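PDB 1UDD: transcriptional regulator from Pyrococcus horikoshii, which is of unknown function but belongs to the all-helical TENA/THI-4/PQQC family, as a TenA homologue that assembles from four chains. Local coordinates for residues R2-D7 with I181-G186; A132-F137 with R177-I182. All blocks are in the same frame, centred on the assembly; numbering follows the deposited sequence.

Contact 1. Residues R2-D7 with I181-G186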
loop_
_atom_site.group_PDB
_atom_site.type_symbol
_atom_site.label_atom_id
_atom_site.label_comp_id
_atom_site.label_asym_id
_atom_site.label_seq_id
_atom_site.Cartn_x
_atom_site.Cartn_y
_atom_site.Cartn_z
ATOM N N ARG A 2 32.635 -11.651 10.711
ATOM C CA ARG A 2 31.193 -11.562 10.460
ATOM C C ARG A 2 30.264 -12.710 10.852
ATOM O O ARG A 2 30.362 -13.818 10.336
ATOM C CB ARG A 2 30.937 -11.228 8.980
ATOM C CG ARG A 2 31.434 -9.853 8.559
ATOM C CD ARG A 2 30.436 -9.172 7.636
ATOM N NE ARG A 2 30.228 -9.898 6.384
ATOM C CZ ARG A 2 30.794 -9.581 5.221
ATOM N NH1 ARG A 2 31.612 -8.539 5.131
ATOM N NH2 ARG A 2 30.539 -10.309 4.140
ATOM N N VAL A 3 29.345 -12.414 11.761
ATOM C CA VAL A 3 28.337 -13.378 12.181
ATOM C C VAL A 3 27.150 -13.069 11.262
ATOM O O VAL A 3 27.236 -12.156 10.444
ATOM C CB VAL A 3 27.950 -13.178 13.651
ATOM C CG1 VAL A 3 29.162 -13.471 14.539
ATOM C CG2 VAL A 3 27.447 -11.747 13.874
ATOM N N MET A 4 26.057 -13.818 11.363
ATOM C CA MET A 4 24.905 -13.564 10.491
ATOM C C MET A 4 24.076 -12.345 10.928
ATOM O O MET A 4 24.208 -11.840 12.044
ATOM C CB MET A 4 23.974 -14.778 10.463
ATOM C CG MET A 4 24.547 -16.043 9.867
ATOM S SD MET A 4 23.255 -17.330 9.893
ATOM C CE MET A 4 24.115 -18.739 9.214
ATOM N N ILE A 5 23.211 -11.886 10.032
ATOM C CA ILE A 5 22.328 -10.762 10.323
ATOM C C ILE A 5 21.471 -11.058 11.568
ATOM O O ILE A 5 21.419 -10.239 12.483
ATOM C CB ILE A 5 21.410 -10.487 9.132
ATOM C CG1 ILE A 5 22.265 -10.077 7.922
ATOM C CG2 ILE A 5 20.369 -9.431 9.492
ATOM C CD1 ILE A 5 21.452 -9.753 6.683
ATOM N N THR A 6 20.812 -12.222 11.618
ATOM C CA THR A 6 19.989 -12.545 12.781
ATOM C C THR A 6 20.828 -12.721 14.057
ATOM O O THR A 6 20.315 -12.558 15.162
ATOM C CB THR A 6 19.088 -13.805 12.547
ATOM O OG1 THR A 6 19.896 -14.953 12.228
ATOM C CG2 THR A 6 18.096 -13.537 11.402
ATOM N N ASP A 7 22.111 -13.061 13.905
ATOM C CA ASP A 7 23.003 -13.181 15.060
ATOM C C ASP A 7 23.114 -11.769 15.655
ATOM O O ASP A 7 22.965 -11.568 16.853
ATOM C CB ASP A 7 24.398 -13.664 14.641
ATOM C CG ASP A 7 24.425 -15.141 14.240
ATOM O OD1 ASP A 7 23.615 -15.939 14.754
ATOM O OD2 ASP A 7 25.277 -15.507 13.416
ATOM N N ILE A 181 15.674 -16.785 5.515
ATOM C CA ILE A 181 15.326 -15.831 4.496
ATOM C C ILE A 181 15.986 -14.488 4.798
ATOM O O ILE A 181 16.644 -13.907 3.939
ATOM C CB ILE A 181 13.812 -15.674 4.392
ATOM C CG1 ILE A 181 13.220 -16.973 3.824
ATOM C CG2 ILE A 181 13.488 -14.475 3.498
ATOM C CD1 ILE A 181 11.699 -17.056 3.879
ATOM N N ILE A 182 15.841 -14.003 6.018
ATOM C CA ILE A 182 16.462 -12.732 6.364
ATOM C C ILE A 182 17.997 -12.824 6.237
ATOM O O ILE A 182 18.640 -11.918 5.710
ATOM C CB ILE A 182 16.071 -12.300 7.803
ATOM C CG1 ILE A 182 14.587 -11.928 7.834
ATOM C CG2 ILE A 182 16.950 -11.131 8.273
ATOM C CD1 ILE A 182 14.022 -11.796 9.231
ATOM N N ASP A 183 18.577 -13.938 6.674
ATOM C CA ASP A 183 20.034 -14.074 6.619
ATOM C C ASP A 183 20.659 -14.255 5.246
ATOM O O ASP A 183 21.845 -14.005 5.084
ATOM C CB ASP A 183 20.509 -15.200 7.546
ATOM C CG ASP A 183 20.428 -14.809 9.009
ATOM O OD1 ASP A 183 20.797 -13.657 9.325
ATOM O OD2 ASP A 183 20.009 -15.644 9.843
ATOM N N SER A 184 19.874 -14.673 4.260
ATOM C CA SER A 184 20.415 -14.868 2.913
ATOM C C SER A 184 20.340 -13.577 2.106
ATOM O O SER A 184 20.630 -13.567 0.915
ATOM C CB SER A 184 19.649 -15.975 2.181
ATOM O OG SER A 184 18.319 -15.573 1.878
ATOM N N SER A 185 19.953 -12.489 2.766
ATOM C CA SER A 185 19.834 -11.196 2.110
ATOM C C SER A 185 21.149 -10.426 2.137
ATOM O O SER A 185 22.162 -10.907 2.651
ATOM C CB SER A 185 18.759 -10.352 2.795
ATOM O OG SER A 185 19.158 -10.031 4.112
ATOM N N GLY A 186 21.108 -9.212 1.598
ATOM C CA GLY A 186 22.288 -8.368 1.542
ATOM C C GLY A 186 22.929 -8.024 2.875
ATOM O O GLY A 186 22.276 -7.989 3.918
HETATM O O HOH W 1 23.440 -12.912 7.168
#

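Contact 2. Residues A132-F137 with R177-I182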
loop_
_atom_site.group_PDB
_atom_site.type_symbol
_atom_site.label_atom_id
_atom_site.label_comp_id
_atom_site.label_asym_id
_atom_site.label_seq_id
_atom_site.Cartn_x
_atom_site.Cartn_y
_atom_site.Cartn_z
ATOM N N ALA A 132 10.302 -7.226 10.903
ATOM C CA ALA A 132 9.380 -6.633 11.871
ATOM C C ALA A 132 8.542 -7.716 12.542
ATOM O O ALA A 132 7.927 -7.473 13.574
ATOM C CB ALA A 132 8.484 -5.626 11.208
ATOM N N LEU A 133 8.537 -8.912 11.960
ATOM C CA LEU A 133 7.766 -10.027 12.509
ATOM C C LEU A 133 8.620 -11.057 13.249
ATOM O O LEU A 133 8.093 -11.931 13.940
ATOM C CB LEU A 133 7.020 -10.747 11.390
ATOM C CG LEU A 133 6.165 -9.906 10.442
ATOM C CD1 LEU A 133 5.434 -10.843 9.458
ATOM C CD2 LEU A 133 5.171 -9.066 11.237
ATOM N N LEU A 134 9.935 -10.960 13.104
ATOM C CA LEU A 134 10.843 -11.916 13.726
ATOM C C LEU A 134 10.803 -11.879 15.258
ATOM O O LEU A 134 10.764 -12.927 15.911
ATOM C CB LEU A 134 12.262 -11.685 13.200
ATOM C CG LEU A 134 13.278 -12.795 13.469
ATOM C CD1 LEU A 134 12.768 -14.139 12.909
ATOM C CD2 LEU A 134 14.583 -12.410 12.829
ATOM N N PRO A 135 10.812 -10.676 15.860
ATOM C CA PRO A 135 10.761 -10.701 17.326
ATOM C C PRO A 135 9.549 -11.529 17.755
ATOM O O PRO A 135 9.626 -12.314 18.696
ATOM C CB PRO A 135 10.632 -9.230 17.692
ATOM C CG PRO A 135 11.416 -8.540 16.560
ATOM C CD PRO A 135 10.960 -9.302 15.342
ATOM N N CYS A 136 8.434 -11.366 17.048
ATOM C CA CYS A 136 7.224 -12.135 17.368
ATOM C C CYS A 136 7.479 -13.636 17.343
ATOM O O CYS A 136 7.461 -14.299 18.382
ATOM C CB CYS A 136 6.099 -11.820 16.383
ATOM S SG CYS A 136 4.805 -13.103 16.349
ATOM N N PHE A 137 7.719 -14.170 16.152
ATOM C CA PHE A 137 7.957 -15.604 15.988
ATOM C C PHE A 137 9.129 -16.141 16.828
ATOM O O PHE A 137 8.993 -17.141 17.528
ATOM C CB PHE A 137 8.221 -15.942 14.510
ATOM C CG PHE A 137 7.005 -15.846 13.618
ATOM C CD1 PHE A 137 6.593 -14.624 13.101
ATOM C CD2 PHE A 137 6.288 -16.991 13.269
ATOM C CE1 PHE A 137 5.483 -14.544 12.242
ATOM C CE2 PHE A 137 5.181 -16.921 12.414
ATOM C CZ PHE A 137 4.779 -15.696 11.900
ATOM N N ARG A 177 13.366 -21.083 9.298
ATOM C CA ARG A 177 13.174 -20.646 7.922
ATOM C C ARG A 177 13.042 -19.126 7.790
ATOM O O ARG A 177 13.553 -18.535 6.833
ATOM C CB ARG A 177 11.927 -21.293 7.310
ATOM C CG ARG A 177 12.217 -22.583 6.548
ATOM C CD ARG A 177 11.339 -23.712 7.048
ATOM N NE ARG A 177 9.926 -23.350 6.986
ATOM C CZ ARG A 177 8.983 -23.924 7.727
ATOM N NH1 ARG A 177 9.309 -24.887 8.584
ATOM N NH2 ARG A 177 7.721 -23.529 7.616
ATOM N N LEU A 178 12.340 -18.489 8.720
ATOM C CA LEU A 178 12.193 -17.040 8.639
ATOM C C LEU A 178 13.571 -16.393 8.777
ATOM O O LEU A 178 13.888 -15.438 8.065
ATOM C CB LEU A 178 11.240 -16.521 9.720
ATOM C CG LEU A 178 9.758 -16.894 9.497
ATOM C CD1 LEU A 178 8.894 -16.330 10.607
ATOM C CD2 LEU A 178 9.281 -16.358 8.158
ATOM N N ARG A 179 14.398 -16.930 9.668
ATOM C CA ARG A 179 15.738 -16.392 9.863
ATOM C C ARG A 179 16.634 -16.647 8.654
ATOM O O ARG A 179 17.490 -15.820 8.327
ATOM C CB ARG A 179 16.377 -16.967 11.133
ATOM C CG ARG A 179 15.759 -16.403 12.413
ATOM C CD ARG A 179 16.692 -16.433 13.622
ATOM N NE ARG A 179 16.549 -17.653 14.418
ATOM C CZ ARG A 179 16.932 -18.845 13.996
ATOM N NH1 ARG A 179 17.481 -18.949 12.799
ATOM N NH2 ARG A 179 16.735 -19.928 14.740
ATOM N N LYS A 180 16.425 -17.777 7.978
ATOM C CA LYS A 180 17.228 -18.107 6.812
ATOM C C LYS A 180 16.945 -17.116 5.697
ATOM O O LYS A 180 17.855 -16.655 5.010
ATOM C CB LYS A 180 16.934 -19.527 6.330
ATOM C CG LYS A 180 17.602 -19.854 4.998
ATOM C CD LYS A 180 17.352 -21.309 4.603
ATOM C CE LYS A 180 18.107 -21.694 3.336
ATOM N NZ LYS A 180 18.027 -23.164 3.092
ATOM N N ILE A 181 15.674 -16.785 5.515
ATOM C CA ILE A 181 15.326 -15.831 4.496
ATOM C C ILE A 181 15.986 -14.488 4.798
ATOM O O ILE A 181 16.644 -13.907 3.939
ATOM C CB ILE A 181 13.812 -15.674 4.392
ATOM C CG1 ILE A 181 13.220 -16.973 3.824
ATOM C CG2 ILE A 181 13.488 -14.475 3.498
ATOM C CD1 ILE A 181 11.699 -17.056 3.879
ATOM N N ILE A 182 15.841 -14.003 6.018
ATOM C CA ILE A 182 16.462 -12.732 6.364
ATOM C C ILE A 182 17.997 -12.824 6.237
ATOM O O ILE A 182 18.640 -11.918 5.710
ATOM C CB ILE A 182 16.071 -12.300 7.803
ATOM C CG1 ILE A 182 14.587 -11.928 7.834
ATOM C CG2 ILE A 182 16.950 -11.131 8.273
ATOM C CD1 ILE A 182 14.022 -11.796 9.231
#

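Contact 1. Residues R2-D7 with I181-G186
The carboxylate of Asp-183, on the last turn of helix 169-183, carries the polar part of this contact by taking hold of the first turn of helix 5-11. Asp-183 OD1 accepts from the backbone N of Thr-6 at 2.7 Å, with a nearly straight N-H...O angle of 165°. Asp-183 OD2 accepts from the hydroxyl OG1 of the same Thr-6 at 2.5 Å, a very short bond. Both oxygens use their syn lone pairs, so the carboxylate is gripped twice by one residue and its rotation is fixed. Threonine suits the place because chi1 of 59° sets OG1 in the crowded position between N and the carbonyl carbon, on the side of Asp-183. The N-terminal end of helix 5-11 would also favour the negative charge.

Met-4 is the N-cap residue, and its own N donates to Asp-7 OD2, one half of a capping box. Met-4 also lies beside the Asp-183 carboxylate, with Met-4 CB 3.6 Å from Asp-183 OD1. The arrangement thus joins the start of one helix to the end of another in this all-helical fold of the TENA/THI-4/PQQC family. A water bridges the backbones as well, accepting from Ile-5 N and donating to Asp-183 O at 2.8 Å.

Apolar contact comes from Ile-5, whose CG2 touches CG2 of Ile-182 at 4.0 Å as the two side chains cross at about a right angle. The other branch of Ile-5 extends, chi2 -179°, until Ile-5 CD1 lies 3.4 Å from Gly-186 O and close to Ser-185 OG. Ser-185 OG donates a hydrogen bond to Ile-182 O, 2.5 Å away and in the carbonyl plane, while Tyr-190 and Leu-193 of helix 190-213 also touch Ile-5.

Contact 2. Residues A132-F137 with R177-I182
Leu-134 has CG anti to its backbone N, chi1 -165°, which swings both methyls toward helix 169-183 although its CB does not head there. Phe-137 and Leu-178 both have CG anti to the carbonyl carbon, and with its chain extended Leu-178 reaches out with CD1 over the face of the Phe-137 ring. This is a CH-pi contact: Leu-178 CD1 lies 3.7 Å from the centroid of the Phe-137 ring and 17° off its normal, so that the methyl sits over one face, near CG.

The fork of Leu-134 divides its work. Leu-134 CD2 meets CD1 of Ile-182 at 3.7 Å, whereas Leu-134 CD1 rests 3.8 Å from CG of Arg-179. Arginine suits the place because its aliphatic CG packs on Leu-134 while the chain, bent at chi3, carries the guanidinium on to a cation-pi contact with Trp-138.

The two segments run nearly antiparallel, at 154°, with their axes 10.6 Å apart, a spacing bridged by large side chains. They join helix 126-146, kinked where the N atoms of Pro-135 and Cys-136 lack bonds to the preceding turn, to helix 169-183 in the buried interior of the helical bundle. No hydrogen bond crosses between the segments, so the helices are held to each other here by shape and apolar surface.

How the contacts relate
Contacts 1 and 2 are adjoining contacts on helix 169-183, their centres about 11 Å apart, sharing Ile-182. Ile-182 joins them directly, giving CG2 to the amino-terminal helix 5-11 and CD1 to helix 126-146. The contacts also touch through Thr-6, whose CB is 3.7 Å from CD of Arg-179 and whose CG2 is 4.0 Å from CD2 of Leu-134. The centre of contact 1, partly buried and mixed polar and apolar, lies about 20 Å from the chain's centre; that of contact 2, buried and apolar, about 10 Å. Neither is touched by another chain of the assembly.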